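Long-range contact in aprataxin and PNK-like factor (Homo sapiens, PDB 5W7W), which acts as a histone chaperone in single- and double-strand DNA break repair, its FHA domain, the part in this crystal, mediating interaction with XRCC1 and XRCC4: residues L55-I60 with C84-G89. Sequence-based numbering, arbitrary orientation.
Sequences LRIKPI and CYLNPG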
loop_
_atom_site.group_PDB
_atom_site.type_symbol
_atom_site.label_atom_id
_atom_site.label_comp_id
_atom_site.label_asym_id
_atom_site.label_seq_id
_atom_site.Cartn_x
_atom_site.Cartn_y
_atom_site.Cartn_z
ATOM N N LEU A 55 3.463 -9.009 -3.881
ATOM C CA LEU A 55 3.519 -7.812 -3.060
ATOM C C LEU A 55 2.819 -8.102 -1.740
ATOM O O LEU A 55 1.704 -8.625 -1.748
ATOM C CB LEU A 55 2.791 -6.678 -3.790
ATOM C CG LEU A 55 2.603 -5.384 -2.995
ATOM C CD1 LEU A 55 3.936 -4.744 -2.708
ATOM C CD2 LEU A 55 1.683 -4.409 -3.749
ATOM N N ARG A 56 3.468 -7.775 -0.617
ATOM C CA ARG A 56 2.829 -7.891 0.693
ATOM C C ARG A 56 3.052 -6.614 1.485
ATOM O O ARG A 56 4.003 -5.865 1.244
ATOM C CB ARG A 56 3.304 -9.134 1.473
ATOM C CG ARG A 56 4.808 -9.312 1.531
ATOM C CD ARG A 56 5.227 -10.480 2.398
ATOM N NE ARG A 56 6.673 -10.607 2.424
ATOM C CZ ARG A 56 7.357 -11.314 3.319
ATOM N NH1 ARG A 56 6.748 -11.995 4.265
ATOM N NH2 ARG A 56 8.684 -11.321 3.236
ATOM N N ILE A 57 2.139 -6.365 2.425
ATOM C CA ILE A 57 2.168 -5.188 3.290
ATOM C C ILE A 57 2.215 -5.640 4.742
ATOM O O ILE A 57 1.521 -6.579 5.137
ATOM C CB ILE A 57 0.943 -4.272 3.044
ATOM C CG1 ILE A 57 1.054 -2.998 3.884
ATOM C CG2 ILE A 57 -0.388 -4.973 3.343
ATOM C CD1 ILE A 57 0.083 -1.924 3.490
ATOM N N LYS A 58 3.034 -4.952 5.534
ATOM C CA LYS A 58 3.091 -5.148 6.984
ATOM C C LYS A 58 2.792 -3.820 7.661
ATOM O O LYS A 58 3.593 -2.872 7.531
ATOM C CB LYS A 58 4.465 -5.657 7.418
ATOM C CG LYS A 58 4.560 -5.935 8.919
ATOM C CD LYS A 58 5.846 -6.652 9.321
ATOM C CE LYS A 58 7.056 -5.887 8.910
ATOM N NZ LYS A 58 8.305 -6.488 9.508
ATOM N N PRO A 59 1.664 -3.682 8.358
ATOM C CA PRO A 59 1.401 -2.448 9.117
ATOM C C PRO A 59 2.342 -2.365 10.310
ATOM O O PRO A 59 2.446 -3.319 11.085
ATOM C CB PRO A 59 -0.054 -2.629 9.574
ATOM C CG PRO A 59 -0.604 -3.722 8.711
ATOM C CD PRO A 59 0.544 -4.618 8.463
ATOM N N ILE A 60 3.036 -1.229 10.462
ATOM C CA ILE A 60 4.060 -1.106 11.501
ATOM C C ILE A 60 3.842 0.085 12.437
ATOM O O ILE A 60 4.742 0.437 13.198
ATOM C CB ILE A 60 5.491 -1.104 10.930
ATOM C CG1 ILE A 60 5.699 0.036 9.927
ATOM C CG2 ILE A 60 5.818 -2.464 10.339
ATOM C CD1 ILE A 60 7.148 0.390 9.732
ATOM N N CYS A 84 0.374 -9.198 4.960
ATOM C CA CYS A 84 -0.792 -9.550 4.165
ATOM C C CYS A 84 -0.434 -9.403 2.693
ATOM O O CYS A 84 0.039 -8.343 2.273
ATOM C CB CYS A 84 -1.945 -8.587 4.482
ATOM S SG CYS A 84 -3.490 -8.889 3.598
ATOM N N TYR A 85 -0.669 -10.445 1.907
ATOM C CA TYR A 85 -0.465 -10.363 0.465
ATOM C C TYR A 85 -1.526 -9.497 -0.198
ATOM O O TYR A 85 -2.711 -9.527 0.154
ATOM C CB TYR A 85 -0.394 -11.768 -0.171
ATOM C CG TYR A 85 0.969 -12.372 0.022
ATOM C CD1 TYR A 85 2.055 -11.841 -0.656
ATOM C CD2 TYR A 85 1.203 -13.417 0.905
ATOM C CE1 TYR A 85 3.334 -12.321 -0.470
ATOM C CE2 TYR A 85 2.482 -13.912 1.095
ATOM C CZ TYR A 85 3.547 -13.351 0.412
ATOM O OH TYR A 85 4.822 -13.827 0.604
ATOM N N LEU A 86 -1.078 -8.716 -1.173
ATOM C CA LEU A 86 -1.932 -7.833 -1.961
ATOM C C LEU A 86 -1.872 -8.329 -3.395
ATOM O O LEU A 86 -0.866 -8.118 -4.089
ATOM C CB LEU A 86 -1.415 -6.406 -1.882
ATOM C CG LEU A 86 -1.312 -5.803 -0.484
ATOM C CD1 LEU A 86 -0.712 -4.404 -0.550
ATOM C CD2 LEU A 86 -2.673 -5.775 0.198
ATOM N N ASN A 87 -2.938 -8.959 -3.835
ATOM C CA ASN A 87 -2.998 -9.444 -5.202
ATOM C C ASN A 87 -3.374 -8.299 -6.139
ATOM O O ASN A 87 -4.033 -7.338 -5.730
ATOM C CB ASN A 87 -4.033 -10.553 -5.311
ATOM C CG ASN A 87 -3.697 -11.728 -4.438
ATOM O OD1 ASN A 87 -2.609 -12.296 -4.549
ATOM N ND2 ASN A 87 -4.593 -12.056 -3.516
ATOM N N PRO A 88 -2.986 -8.387 -7.405
ATOM C CA PRO A 88 -3.419 -7.367 -8.357
ATOM C C PRO A 88 -4.934 -7.234 -8.330
ATOM O O PRO A 88 -5.669 -8.229 -8.309
ATOM C CB PRO A 88 -2.907 -7.907 -9.694
ATOM C CG PRO A 88 -1.700 -8.730 -9.320
ATOM C CD PRO A 88 -2.127 -9.402 -8.041
ATOM N N GLY A 89 -5.404 -5.986 -8.296
ATOM C CA GLY A 89 -6.798 -5.667 -8.153
ATOM C C GLY A 89 -7.258 -5.399 -6.734
ATOM O O GLY A 89 -8.288 -4.739 -6.546
HETATM O O HOH W 1 0.940 -10.038 -4.888
#
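Residues 55-60 and 84-89 run antiparallel, with Arg56 and Tyr85 as a non-hydrogen-bonded pair and Ile57 and Cys84 as the hydrogen-bonded pair beside it. This is an edge of the smaller sheet of the FHA beta-sandwich, where the short strand 84-85 borders strand 54-59. Ile57 N donates to Cys84 O and Cys84 N to Ile57 O, two reciprocal hydrogen bonds of 2.9 Å; the former N-H reaches its oxygen from above the carbonyl plane. Further along, Leu86 N gives a nearly straight 2.8 Å bond (176°) to Leu55 O, in the carbonyl plane. Beyond it a water accepts from Leu55 N and donates to Leu86 O, so it bridges the two backbones where these atoms are not directly bonded.

Arg56 and Tyr85 project together from the outer face, one alongside the other. Arg56 CG is tucked between the backbone N and C (chi1 49°), and the aliphatic chain does the touching as it runs extended along the tyrosine, CB 3.7 Å from Tyr85 CD1 and CD 3.8 Å from Tyr85 OH. Guanidinium and ring planes are 13° apart, but the guanidinium nears just the hydroxyl end. The charge is met by Glu49 in a salt bridge at NE, and by Trp83 in a cation-pi contact.

On the inner face, the Leu86 side chain crosses those of Ile57 and Leu55 obliquely, its CD1 lying between Ile57 CG2 (3.9 Å) and Leu55 CD2 (4.0 Å); Phe92 and Ile103 of the facing sheet pack against this cluster. Leu55 O, besides accepting from Leu86 N, sits at the edge of the Tyr85 ring, 3.4 Å from Tyr85 CD1.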